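Local coordinates for multiple PDZ domain protein (Mus musculus, PDB 4XH7), which probably acts as a multi-PDZ scaffold in signalling, its PDZ domains, the fourth of which is modelled here, being of a kind that usually binds C-terminal tails, at residues Val29-Ser34 against Ser67-Ser72; His53-Val58 against Asp74-Val79; Glu78-Asn83 against Glu98-Val103. One frame throughout, in Å; residues are numbered along the deposited sequence. Where two conformers were deposited one is given.

Interaction 1: Val29-Ser34 against Ser67-Ser72; sequences VVAHVS and SGKLFS
Ala-31 lies at the centre of the apolar contact, its CB ringed by three residues of Ser-67-Ser-72. Leu-70 CG comes within 3.8 Å of Ala-31 CB, Lys-69 CB is equally near, and Ser-67 OG lies 3.7 Å away. Val-29 extends the patch. Its CG1, anti to the backbone N (chi1 -180°), reaches Leu-70 CD2 at 4.0 Å, the two side chains sliding past each other in opposite directions. Lys-69 turns CB to Val-29 and Ala-31, its carbonyl O 3.6 Å from Val-29 CG1, and CG passes Val-30 O before the chain bends at chi2 and leads away. At the other end, Ser-67 CB rests beside Val-33 CG2 and the carbonyl O of His-32.

No direct hydrogen bond joins the segments. Water 1 accepts from His-32 N at 2.8 Å and has a weak link to Ser-67 OG. That hydroxyl also takes a weak bond from Lys-69 N (3.3 Å), just past Gly-68, where positive phi ends helix 63-67.

Leu-70 carries on inward to Met-105 and Val-64. The loop is therefore held to strand 26-34 mainly by apolar packing around one small methyl, with polar help that is indirect and weak.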
ATOM      1  N   VAL A  29      -0.982   5.980   5.159  1.00 18.82           N
ATOM      2  CA  VAL A  29      -1.303   6.580   3.888  1.00 22.04           C
ATOM      3  C   VAL A  29      -2.201   5.640   3.118  1.00 25.13           C
ATOM      4  O   VAL A  29      -1.943   4.438   3.070  1.00 22.78           O
ATOM      5  CB  VAL A  29      -0.029   6.848   3.065  1.00 22.54           C
ATOM      6  CG1 VAL A  29      -0.405   7.481   1.737  1.00 27.84           C
ATOM      7  CG2 VAL A  29       0.934   7.721   3.876  1.00 29.96           C
ATOM      8  N   VAL A  30      -3.267   6.173   2.528  1.00 19.91           N
ATOM      9  CA  VAL A  30      -4.098   5.380   1.617  1.00 21.60           C
ATOM     10  C   VAL A  30      -3.901   5.863   0.189  1.00 24.90           C
ATOM     11  O   VAL A  30      -3.990   7.067  -0.080  1.00 25.32           O
ATOM     12  CB  VAL A  30      -5.593   5.450   2.017  1.00 24.25           C
ATOM     13  CG1 VAL A  30      -6.484   4.720   1.001  1.00 26.51           C
ATOM     14  CG2 VAL A  30      -5.768   4.789   3.366  1.00 23.13           C
ATOM     15  N   ALA A  31      -3.617   4.942  -0.736  1.00 21.76           N
ATOM     16  CA  ALA A  31      -3.457   5.335  -2.143  1.00 21.78           C
ATOM     17  C   ALA A  31      -4.459   4.596  -3.006  1.00 24.67           C
ATOM     18  O   ALA A  31      -4.621   3.395  -2.869  1.00 26.49           O
ATOM     19  CB  ALA A  31      -2.046   5.050  -2.628  1.00 24.22           C
ATOM     20  N   HIS A  32      -5.127   5.320  -3.903  1.00 24.98           N
ATOM     21  CA  HIS A  32      -5.999   4.665  -4.872  1.00 27.23           C
ATOM     22  C   HIS A  32      -5.248   4.592  -6.181  1.00 24.90           C
ATOM     23  O   HIS A  32      -4.856   5.625  -6.768  1.00 27.62           O
ATOM     24  CB  HIS A  32      -7.318   5.426  -5.003  1.00 26.59           C
ATOM     25  CG  HIS A  32      -8.074   5.487  -3.720  1.00 30.69           C
ATOM     26  ND1 HIS A  32      -8.051   6.593  -2.899  1.00 41.06           N
ATOM     27  CD2 HIS A  32      -8.831   4.562  -3.088  1.00 41.24           C
ATOM     28  CE1 HIS A  32      -8.778   6.353  -1.821  1.00 37.54           C
ATOM     29  NE2 HIS A  32      -9.257   5.124  -1.907  1.00 39.43           N
ATOM     30  N   VAL A  33      -5.001   3.368  -6.617  1.00 23.22           N
ATOM     31  CA  VAL A  33      -4.134   3.129  -7.754  1.00 22.51           C
ATOM     32  C   VAL A  33      -4.957   2.452  -8.839  1.00 24.50           C
ATOM     33  O   VAL A  33      -5.821   1.636  -8.531  1.00 28.22           O
ATOM     34  CB  VAL A  33      -2.939   2.228  -7.332  1.00 23.64           C
ATOM     35  CG1 VAL A  33      -2.064   1.830  -8.523  1.00 22.90           C
ATOM     36  CG2 VAL A  33      -2.077   2.960  -6.314  1.00 23.81           C
ATOM     37  N   SER A  34      -4.704   2.804 -10.095  1.00 24.35           N
ATOM     38  CA  SER A  34      -5.297   2.082 -11.220  1.00 26.98           C
ATOM     39  C   SER A  34      -4.213   1.539 -12.120  1.00 25.93           C
ATOM     40  O   SER A  34      -3.393   2.301 -12.647  1.00 26.69           O
ATOM     41  CB  SER A  34      -6.224   3.001 -12.017  1.00 34.42           C
ATOM     42  OG  SER A  34      -7.357   3.311 -11.224  1.00 40.01           O
ATOM     43  N   SER A  67      -0.428   7.747  -8.873  1.00 20.43           N
ATOM     44  CA  SER A  67      -1.171   8.110  -7.657  1.00 21.67           C
ATOM     45  C   SER A  67      -0.475   9.217  -6.872  1.00 24.75           C
ATOM     46  O   SER A  67      -1.129  10.115  -6.342  1.00 28.51           O
ATOM     47  CB  SER A  67      -1.370   6.902  -6.748  1.00 25.97           C
ATOM     48  OG  SER A  67      -1.383   7.349  -5.409  1.00 35.87           O
ATOM     49  N   GLY A  68       0.849   9.158  -6.782  1.00 20.79           N
ATOM     50  CA  GLY A  68       1.596  10.216  -6.134  1.00 22.00           C
ATOM     51  C   GLY A  68       1.703  10.139  -4.611  1.00 22.01           C
ATOM     52  O   GLY A  68       2.474  10.882  -4.028  1.00 23.29           O
ATOM     53  N   LYS A  69       0.942   9.239  -3.992  1.00 21.94           N
ATOM     54  CA  LYS A  69       0.856   9.160  -2.544  1.00 24.73           C
ATOM     55  C   LYS A  69       1.946   8.345  -1.866  1.00 23.74           C
ATOM     56  O   LYS A  69       2.160   8.479  -0.647  1.00 23.63           O
ATOM     57  CB  LYS A  69      -0.480   8.523  -2.144  1.00 23.86           C
ATOM     58  CG  LYS A  69      -1.727   9.276  -2.570  1.00 32.59           C
ATOM     59  CD  LYS A  69      -1.950  10.465  -1.691  1.00 48.19           C
ATOM     60  CE  LYS A  69      -3.333  11.031  -1.904  1.00 60.79           C
ATOM     61  NZ  LYS A  69      -3.361  12.467  -1.519  1.00 66.67           N
ATOM     62  N   LEU A  70       2.536   7.416  -2.609  1.00 21.17           N
ATOM     63  CA  LEU A  70       3.461   6.468  -2.015  1.00 18.06           C
ATOM     64  C   LEU A  70       4.898   6.772  -2.417  1.00 21.37           C
ATOM     65  O   LEU A  70       5.183   7.153  -3.556  1.00 22.49           O
ATOM     66  CB  LEU A  70       3.087   5.041  -2.422  1.00 18.67           C
ATOM     67  CG  LEU A  70       1.677   4.598  -2.054  1.00 21.75           C
ATOM     68  CD1 LEU A  70       1.430   3.143  -2.401  1.00 20.96           C
ATOM     69  CD2 LEU A  70       1.393   4.793  -0.557  1.00 24.13           C
ATOM     70  N   PHE A  71       5.808   6.593  -1.473  1.00 19.52           N
ATOM     71  CA  PHE A  71       7.216   6.923  -1.653  1.00 19.74           C
ATOM     72  C   PHE A  71       8.117   5.741  -1.351  1.00 21.33           C
ATOM     73  O   PHE A  71       7.739   4.839  -0.595  1.00 20.73           O
ATOM     74  CB  PHE A  71       7.618   8.085  -0.717  1.00 20.31           C
ATOM     75  CG  PHE A  71       6.968   9.398  -1.068  1.00 22.53           C
ATOM     76  CD1 PHE A  71       5.640   9.624  -0.749  1.00 22.60           C
ATOM     77  CD2 PHE A  71       7.684  10.390  -1.721  1.00 25.44           C
ATOM     78  CE1 PHE A  71       5.004  10.825  -1.065  1.00 26.34           C
ATOM     79  CE2 PHE A  71       7.068  11.596  -2.045  1.00 26.64           C
ATOM     80  CZ  PHE A  71       5.724  11.806  -1.737  1.00 26.98           C
ATOM     81  N   SER A  72       9.312   5.721  -1.946  0.62 22.45           N
ATOM     82  CA  SER A  72      10.320   4.754  -1.518  0.62 23.44           C
ATOM     83  C   SER A  72      10.436   4.752   0.001  0.62 22.71           C
ATOM     84  O   SER A  72      10.394   5.806   0.643  0.62 23.22           O
ATOM     85  CB  SER A  72      11.690   5.081  -2.122  0.62 28.32           C
ATOM     86  OG  SER A  72      12.177   6.293  -1.573  0.62 36.14           O
TER
HETATM   87  O   HOH W   1      -4.560   8.045  -4.352  1.00 40.24           O

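Interaction 2: His53-Val58 against Asp74-Val79; sequences HFIRSV and DELLEV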
ATOM      1  N   HIS A  53       7.323  -5.672   4.446  1.00 17.58           N
ATOM      2  CA  HIS A  53       7.600  -5.454   3.030  1.00 18.58           C
ATOM      3  C   HIS A  53       7.529  -3.987   2.706  1.00 18.91           C
ATOM      4  O   HIS A  53       6.619  -3.312   3.186  1.00 20.14           O
ATOM      5  CB  HIS A  53       6.618  -6.268   2.204  1.00 19.46           C
ATOM      6  CG  HIS A  53       6.839  -7.737   2.360  1.00 21.09           C
ATOM      7  ND1 HIS A  53       6.352  -8.454   3.432  1.00 23.31           N
ATOM      8  CD2 HIS A  53       7.607  -8.593   1.646  1.00 25.80           C
ATOM      9  CE1 HIS A  53       6.764  -9.708   3.341  1.00 23.62           C
ATOM     10  NE2 HIS A  53       7.540  -9.813   2.274  1.00 22.78           N
ATOM     11  N   PHE A  54       8.509  -3.499   1.922  1.00 19.56           N
ATOM     12  CA  PHE A  54       8.662  -2.057   1.698  1.00 18.49           C
ATOM     13  C   PHE A  54       8.729  -1.755   0.230  1.00 19.84           C
ATOM     14  O   PHE A  54       9.195  -2.581  -0.559  1.00 21.83           O
ATOM     15  CB  PHE A  54       9.932  -1.538   2.357  1.00 18.50           C
ATOM     16  CG  PHE A  54      10.014  -1.830   3.841  1.00 19.37           C
ATOM     17  CD1 PHE A  54       9.448  -0.952   4.756  1.00 19.47           C
ATOM     18  CD2 PHE A  54      10.646  -2.973   4.289  1.00 22.24           C
ATOM     19  CE1 PHE A  54       9.487  -1.208   6.124  1.00 22.88           C
ATOM     20  CE2 PHE A  54      10.727  -3.265   5.689  1.00 22.18           C
ATOM     21  CZ  PHE A  54      10.130  -2.359   6.611  1.00 24.56           C
ATOM     22  N   ILE A  55       8.291  -0.561  -0.123  1.00 18.23           N
ATOM     23  CA  ILE A  55       8.565  -0.063  -1.472  1.00 18.12           C
ATOM     24  C   ILE A  55      10.038   0.341  -1.590  1.00 21.51           C
ATOM     25  O   ILE A  55      10.526   1.172  -0.838  1.00 22.07           O
ATOM     26  CB  ILE A  55       7.659   1.114  -1.779  1.00 18.67           C
ATOM     27  CG1 ILE A  55       6.193   0.674  -1.771  1.00 25.42           C
ATOM     28  CG2 ILE A  55       8.050   1.744  -3.123  1.00 19.86           C
ATOM     29  CD1 ILE A  55       5.244   1.882  -2.048  1.00 26.15           C
ATOM     30  N   ARG A  56      10.765  -0.312  -2.488  1.00 20.52           N
ATOM     31  CA  ARG A  56      12.150   0.055  -2.748  1.00 22.00           C
ATOM     32  C   ARG A  56      12.213   1.251  -3.696  1.00 28.11           C
ATOM     33  O   ARG A  56      12.911   2.235  -3.443  1.00 28.53           O
ATOM     34  CB  ARG A  56      12.906  -1.135  -3.340  1.00 25.56           C
ATOM     35  CG  ARG A  56      14.357  -0.860  -3.696  1.00 27.68           C
ATOM     36  CD  ARG A  56      15.025  -2.145  -4.146  1.00 31.57           C
ATOM     37  N   SER A  57      11.465   1.168  -4.774  1.00 22.76           N
ATOM     38  CA  SER A  57      11.461   2.283  -5.725  1.00 26.74           C
ATOM     39  C   SER A  57      10.070   2.441  -6.326  1.00 21.87           C
ATOM     40  O   SER A  57       9.318   1.461  -6.453  1.00 22.01           O
ATOM     41  CB  SER A  57      12.512   2.059  -6.831  1.00 28.92           C
ATOM     42  OG  SER A  57      12.125   1.004  -7.703  1.00 37.22           O
ATOM     43  N   VAL A  58       9.710   3.685  -6.625  1.00 22.15           N
ATOM     44  CA  VAL A  58       8.466   3.997  -7.332  1.00 19.02           C
ATOM     45  C   VAL A  58       8.842   4.555  -8.702  1.00 21.76           C
ATOM     46  O   VAL A  58       9.515   5.591  -8.757  1.00 23.36           O
ATOM     47  CB  VAL A  58       7.666   5.053  -6.594  1.00 20.09           C
ATOM     48  CG1 VAL A  58       6.451   5.444  -7.358  1.00 22.93           C
ATOM     49  CG2 VAL A  58       7.210   4.512  -5.214  1.00 18.89           C
ATOM     50  N   ASP A  74       8.218   3.337   1.975  1.00 17.86           N
ATOM     51  CA  ASP A  74       6.920   3.069   2.636  1.00 17.28           C
ATOM     52  C   ASP A  74       6.719   1.569   2.861  1.00 18.02           C
ATOM     53  O   ASP A  74       7.081   0.747   2.010  1.00 20.84           O
ATOM     54  CB  ASP A  74       5.759   3.615   1.804  1.00 19.10           C
ATOM     55  CG  ASP A  74       5.669   5.137   1.842  1.00 26.01           C
ATOM     56  OD1 ASP A  74       6.391   5.788   2.636  1.00 24.33           O
ATOM     57  OD2 ASP A  74       4.863   5.694   1.061  1.00 25.95           O
ATOM     58  N   GLU A  75       6.101   1.224   3.991  1.00 16.58           N
ATOM     59  CA  GLU A  75       5.824  -0.170   4.305  1.00 16.74           C
ATOM     60  C   GLU A  75       4.439  -0.550   3.822  1.00 18.25           C
ATOM     61  O   GLU A  75       3.473   0.158   4.079  1.00 20.21           O
ATOM     62  CB  GLU A  75       5.940  -0.414   5.808  1.00 17.54           C
ATOM     63  CG  GLU A  75       5.649  -1.882   6.128  1.00 18.33           C
ATOM     64  CD  GLU A  75       5.964  -2.296   7.551  1.00 24.43           C
ATOM     65  OE1 GLU A  75       5.810  -3.517   7.823  1.00 23.03           O
ATOM     66  OE2 GLU A  75       6.316  -1.442   8.421  1.00 25.59           O
ATOM     67  N   LEU A  76       4.316  -1.713   3.173  1.00 17.52           N
ATOM     68  CA  LEU A  76       3.016  -2.192   2.692  1.00 20.34           C
ATOM     69  C   LEU A  76       2.202  -2.806   3.827  1.00 19.51           C
ATOM     70  O   LEU A  76       2.709  -3.668   4.524  1.00 20.72           O
ATOM     71  CB  LEU A  76       3.209  -3.254   1.620  1.00 16.56           C
ATOM     72  CG  LEU A  76       3.962  -2.768   0.390  1.00 25.68           C
ATOM     73  CD1 LEU A  76       4.081  -3.976  -0.551  1.00 29.71           C
ATOM     74  CD2 LEU A  76       3.222  -1.677  -0.308  1.00 32.25           C
ATOM     75  N   LEU A  77       0.949  -2.374   3.995  1.00 17.32           N
ATOM     76  CA  LEU A  77       0.095  -2.928   5.062  1.00 16.68           C
ATOM     77  C   LEU A  77      -1.102  -3.758   4.590  1.00 17.09           C
ATOM     78  O   LEU A  77      -1.375  -4.823   5.154  1.00 19.15           O
ATOM     79  CB  LEU A  77      -0.430  -1.813   5.978  1.00 18.50           C
ATOM     80  CG  LEU A  77       0.674  -0.999   6.653  1.00 18.10           C
ATOM     81  CD1 LEU A  77       0.030   0.160   7.410  1.00 18.99           C
ATOM     82  CD2 LEU A  77       1.547  -1.874   7.567  1.00 18.87           C
ATOM     83  N   GLU A  78      -1.805  -3.286   3.566  1.00 19.23           N
ATOM     84  CA  GLU A  78      -3.067  -3.875   3.144  1.00 20.84           C
ATOM     85  C   GLU A  78      -3.326  -3.507   1.678  1.00 21.80           C
ATOM     86  O   GLU A  78      -2.979  -2.397   1.231  1.00 22.04           O
ATOM     87  CB  GLU A  78      -4.208  -3.370   4.028  1.00 23.63           C
ATOM     88  CG  GLU A  78      -5.560  -3.959   3.686  1.00 29.95           C
ATOM     89  CD  GLU A  78      -6.689  -3.321   4.500  1.00 30.45           C
ATOM     90  OE1 GLU A  78      -7.582  -2.709   3.876  1.00 38.62           O
ATOM     91  OE2 GLU A  78      -6.691  -3.481   5.739  1.00 33.62           O
ATOM     92  N   VAL A  79      -3.909  -4.423   0.900  1.00 18.78           N
ATOM     93  CA  VAL A  79      -4.312  -4.021  -0.474  1.00 18.88           C
ATOM     94  C   VAL A  79      -5.704  -4.589  -0.698  1.00 24.33           C
ATOM     95  O   VAL A  79      -5.906  -5.786  -0.449  1.00 22.46           O
ATOM     96  CB  VAL A  79      -3.370  -4.546  -1.596  1.00 21.52           C
ATOM     97  CG1 VAL A  79      -2.082  -3.743  -1.656  1.00 27.92           C
ATOM     98  CG2 VAL A  79      -3.039  -6.029  -1.427  1.00 20.28           C
TER
HETATM   99  O   HOH W   2       4.799  -4.994   5.780  1.00 20.39           O
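Strands 53-58 and 75-79 meet at 129° in a single antiparallel bridge, Phe-54 opposite Glu-75 as a non-hydrogen-bonded pair with CA atoms 4.3 Å apart. Two short backbone bonds flank it: Leu-76 N to His-53 O and Ile-55 N to Asp-74 O, both 2.8 Å and nearly straight.

Beside the bridge the Phe-54 ring and the Glu-75 chain cross obliquely. Glu-75 CG stands anti to the backbone N (chi1 -180°), the chain extended past the ring. Phe-54 CE1 lies 3.6 Å from Glu-75 CB, Glu-75 CG is slightly farther off, and ring and carboxylate planes stand 43° apart. Asp-74 O sits at the edge of the ring. An alanine in place of Phe-54 would probably uncover this flank of the Glu-75 chain and give it more freedom to turn. Glu-75 OE1 itself bonds to His-52 ND1. Water 2 accepts from His-53 N at 2.9 Å and lies within hydrogen-bonding distance of Glu-75 OE1 and Leu-76 O. Ile-55 CG1 meets Leu-76 CD2 at 4.1 Å, the two side chains crossing at about a right angle and turned into the core.

His-53 NE2 bonds to His-89 ND1 at the start of helix 89-97, probably the one bordering the peptide groove in PDZ domains. Short backbone bonds thus join the two sheets of the sandwich, with the Glu-75 carboxylate on one side and apolar packing on the other.

Interaction 3: Glu78-Asn83 against Glu98-Val103; sequences EVNGIN and ELPIDV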
ATOM      1  N   GLU A  78      -1.805  -3.286   3.566  1.00 19.23           N
ATOM      2  CA  GLU A  78      -3.067  -3.875   3.144  1.00 20.84           C
ATOM      3  C   GLU A  78      -3.326  -3.507   1.678  1.00 21.80           C
ATOM      4  O   GLU A  78      -2.979  -2.397   1.231  1.00 22.04           O
ATOM      5  CB  GLU A  78      -4.208  -3.370   4.028  1.00 23.63           C
ATOM      6  CG  GLU A  78      -5.560  -3.959   3.686  1.00 29.95           C
ATOM      7  CD  GLU A  78      -6.689  -3.321   4.500  1.00 30.45           C
ATOM      8  OE1 GLU A  78      -7.582  -2.709   3.876  1.00 38.62           O
ATOM      9  OE2 GLU A  78      -6.691  -3.481   5.739  1.00 33.62           O
ATOM     10  N   VAL A  79      -3.909  -4.423   0.900  1.00 18.78           N
ATOM     11  CA  VAL A  79      -4.312  -4.021  -0.474  1.00 18.88           C
ATOM     12  C   VAL A  79      -5.704  -4.589  -0.698  1.00 24.33           C
ATOM     13  O   VAL A  79      -5.906  -5.786  -0.449  1.00 22.46           O
ATOM     14  CB  VAL A  79      -3.370  -4.546  -1.596  1.00 21.52           C
ATOM     15  CG1 VAL A  79      -2.082  -3.743  -1.656  1.00 27.92           C
ATOM     16  CG2 VAL A  79      -3.039  -6.029  -1.427  1.00 20.28           C
ATOM     17  N   ASN A  80      -6.647  -3.760  -1.143  1.00 23.35           N
ATOM     18  CA  ASN A  80      -8.034  -4.215  -1.351  1.00 24.39           C
ATOM     19  C   ASN A  80      -8.575  -5.094  -0.207  1.00 27.05           C
ATOM     20  O   ASN A  80      -9.192  -6.156  -0.442  1.00 26.70           O
ATOM     21  CB  ASN A  80      -8.135  -4.961  -2.676  1.00 25.90           C
ATOM     22  CG  ASN A  80      -8.096  -4.016  -3.842  1.00 28.85           C
ATOM     23  OD1 ASN A  80      -7.941  -2.803  -3.647  1.00 29.28           O
ATOM     24  ND2 ASN A  80      -8.255  -4.537  -5.055  1.00 24.43           N
ATOM     25  N   GLY A  81      -8.318  -4.651   1.017  1.00 24.18           N
ATOM     26  CA  GLY A  81      -8.808  -5.334   2.204  1.00 25.81           C
ATOM     27  C   GLY A  81      -8.037  -6.556   2.658  1.00 26.62           C
ATOM     28  O   GLY A  81      -8.349  -7.117   3.710  1.00 30.95           O
ATOM     29  N   ILE A  82      -7.029  -6.959   1.886  1.00 20.83           N
ATOM     30  CA  ILE A  82      -6.219  -8.136   2.193  1.00 20.03           C
ATOM     31  C   ILE A  82      -4.955  -7.734   2.970  1.00 21.15           C
ATOM     32  O   ILE A  82      -4.170  -6.876   2.528  1.00 22.12           O
ATOM     33  CB  ILE A  82      -5.802  -8.853   0.907  1.00 25.90           C
ATOM     34  CG1 ILE A  82      -7.039  -9.233   0.074  1.00 27.75           C
ATOM     35  CG2 ILE A  82      -4.908 -10.057   1.208  1.00 21.82           C
ATOM     36  CD1 ILE A  82      -6.725  -9.529  -1.376  1.00 34.81           C
ATOM     37  N   ASN A  83      -4.750  -8.347   4.118  1.00 23.28           N
ATOM     38  CA  ASN A  83      -3.604  -8.002   4.953  1.00 21.82           C
ATOM     39  C   ASN A  83      -2.272  -8.386   4.333  1.00 21.93           C
ATOM     40  O   ASN A  83      -2.132  -9.493   3.794  1.00 21.40           O
ATOM     41  CB  ASN A  83      -3.712  -8.710   6.309  1.00 24.12           C
ATOM     42  CG  ASN A  83      -2.526  -8.412   7.189  1.00 23.87           C
ATOM     43  OD1 ASN A  83      -2.385  -7.289   7.639  1.00 25.45           O
ATOM     44  ND2 ASN A  83      -1.629  -9.394   7.393  1.00 21.31           N
ATOM     45  N   GLU A  98      -2.180 -10.872  -8.018  1.00 29.04           N
ATOM     46  CA  GLU A  98      -3.566 -11.235  -8.291  1.00 28.97           C
ATOM     47  C   GLU A  98      -4.532 -10.066  -8.203  1.00 30.03           C
ATOM     48  O   GLU A  98      -5.748 -10.252  -8.304  1.00 32.76           O
ATOM     49  CB  GLU A  98      -4.026 -12.318  -7.315  1.00 34.51           C
ATOM     50  CG  GLU A  98      -3.342 -13.670  -7.521  1.00 42.05           C
ATOM     51  N   LEU A  99      -4.008  -8.873  -7.956  1.00 28.26           N
ATOM     52  CA  LEU A  99      -4.866  -7.701  -7.820  1.00 28.79           C
ATOM     53  C   LEU A  99      -5.580  -7.367  -9.133  1.00 26.68           C
ATOM     54  O   LEU A  99      -5.002  -7.489 -10.206  1.00 30.41           O
ATOM     55  CB  LEU A  99      -4.038  -6.490  -7.370  1.00 27.94           C
ATOM     56  CG  LEU A  99      -3.627  -6.599  -5.904  1.00 26.27           C
ATOM     57  CD1 LEU A  99      -2.631  -5.515  -5.607  1.00 29.13           C
ATOM     58  CD2 LEU A  99      -4.864  -6.479  -5.007  1.00 25.71           C
ATOM     59  N   PRO A 100      -6.836  -6.916  -9.029  1.00 26.31           N
ATOM     60  CA  PRO A 100      -7.548  -6.362 -10.189  1.00 31.44           C
ATOM     61  C   PRO A 100      -7.012  -4.991 -10.593  1.00 32.70           C
ATOM     62  O   PRO A 100      -6.070  -4.486  -9.980  1.00 31.22           O
ATOM     63  CB  PRO A 100      -8.972  -6.247  -9.673  1.00 26.22           C
ATOM     64  CG  PRO A 100      -8.768  -5.843  -8.232  1.00 30.48           C
ATOM     65  CD  PRO A 100      -7.622  -6.763  -7.788  1.00 28.91           C
ATOM     66  N   ILE A 101      -7.598  -4.380 -11.621  1.00 33.57           N
ATOM     67  CA  ILE A 101      -7.155  -3.079 -12.100  1.00 30.70           C
ATOM     68  C   ILE A 101      -7.159  -1.971 -11.043  1.00 31.46           C
ATOM     69  O   ILE A 101      -6.205  -1.191 -10.940  1.00 33.14           O
ATOM     70  CB  ILE A 101      -8.046  -2.632 -13.277  1.00 35.14           C
ATOM     71  CG1 ILE A 101      -7.727  -3.487 -14.481  1.00 41.85           C
ATOM     72  CG2 ILE A 101      -7.836  -1.163 -13.588  1.00 39.88           C
ATOM     73  CD1 ILE A 101      -6.376  -3.229 -14.976  1.00 45.38           C
ATOM     74  N   ASP A 102      -8.239  -1.902 -10.269  1.00 28.83           N
ATOM     75  CA  ASP A 102      -8.397  -0.855  -9.267  1.00 30.34           C
ATOM     76  C   ASP A 102      -7.946  -1.354  -7.906  1.00 28.15           C
ATOM     77  O   ASP A 102      -8.470  -2.343  -7.411  1.00 25.83           O
ATOM     78  CB  ASP A 102      -9.850  -0.389  -9.213  1.00 34.79           C
ATOM     79  CG  ASP A 102     -10.267   0.360 -10.477  1.00 50.05           C
ATOM     80  OD1 ASP A 102      -9.446   1.145 -11.017  1.00 45.77           O
ATOM     81  OD2 ASP A 102     -11.413   0.154 -10.933  1.00 69.98           O
ATOM     82  N   VAL A 103      -7.006  -0.639  -7.291  1.00 23.81           N
ATOM     83  CA  VAL A 103      -6.392  -1.108  -6.057  1.00 24.46           C
ATOM     84  C   VAL A 103      -6.409  -0.017  -5.002  1.00 24.74           C
ATOM     85  O   VAL A 103      -6.044   1.123  -5.280  1.00 27.57           O
ATOM     86  CB  VAL A 103      -4.928  -1.539  -6.289  1.00 27.11           C
ATOM     87  CG1 VAL A 103      -4.320  -2.058  -4.982  1.00 31.24           C
ATOM     88  CG2 VAL A 103      -4.880  -2.614  -7.377  1.00 26.41           C
TER
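The carboxamide of Asn-80 is the flat group that meets Glu-98-Val-103. Leu-99 CD2 and Val-103 CG1 lie on the same face of it, the former 3.9 Å from ND2. At its rim ND2 gives a hydrogen bond to Asp-102 O, 3.2 Å long and nearly straight (169°); the acceptor lies in the amide plane, the donor on a lone pair of that carbonyl. Pro-100 comes tip to tip with the amide, its CG 3.5 Å from ND2. On the other corner OD1 is 3.3 Å from Val-103 CA and takes a hydrogen bond from Thr-104 N. Both ends engaged, the amide is held against rotation by Asp-102 O and Thr-104 N, either side of Val-103.

Val-79 supplies the apolar half. Its CG1 is anti to the carbonyl carbon (chi1 -76°), which leaves CG2 to pack on Leu-99 CD2 at 4.0 Å, the side chains crossing at about a right angle.

Asn-80 is the second residue of the type I' turn from Val-79 to Ile-82, so a tight hairpin turn grips the start of strand 102-110. Helix 89-97 packs on the turn, Ile-95 touching both Val-79 and Ile-82, while Met-105 meets Val-79 from strand 102-110.

From the N terminus, strand 26-34 comes first, and interaction 1 brings the chain back to it after the 44-49/52-58 hairpin and helix 63-67. Interaction 2, closing the 15-residue link with helix 63-67, starts inside that loop and ends beyond it, so the two cross; they touch, Leu-70 CB lying against Ile-55 CD1. Interaction 3 opens on Glu-78 and Val-79, where interaction 2 ends, and closes a loop carrying helix 89-97. It follows interaction 1 in series, yet the two come together in the sheet, where Val-33 N probably bonds to Val-103 O. Between them the three contacts tie the two-stranded sheet, both short helices and the larger sheet into one PDZ domain.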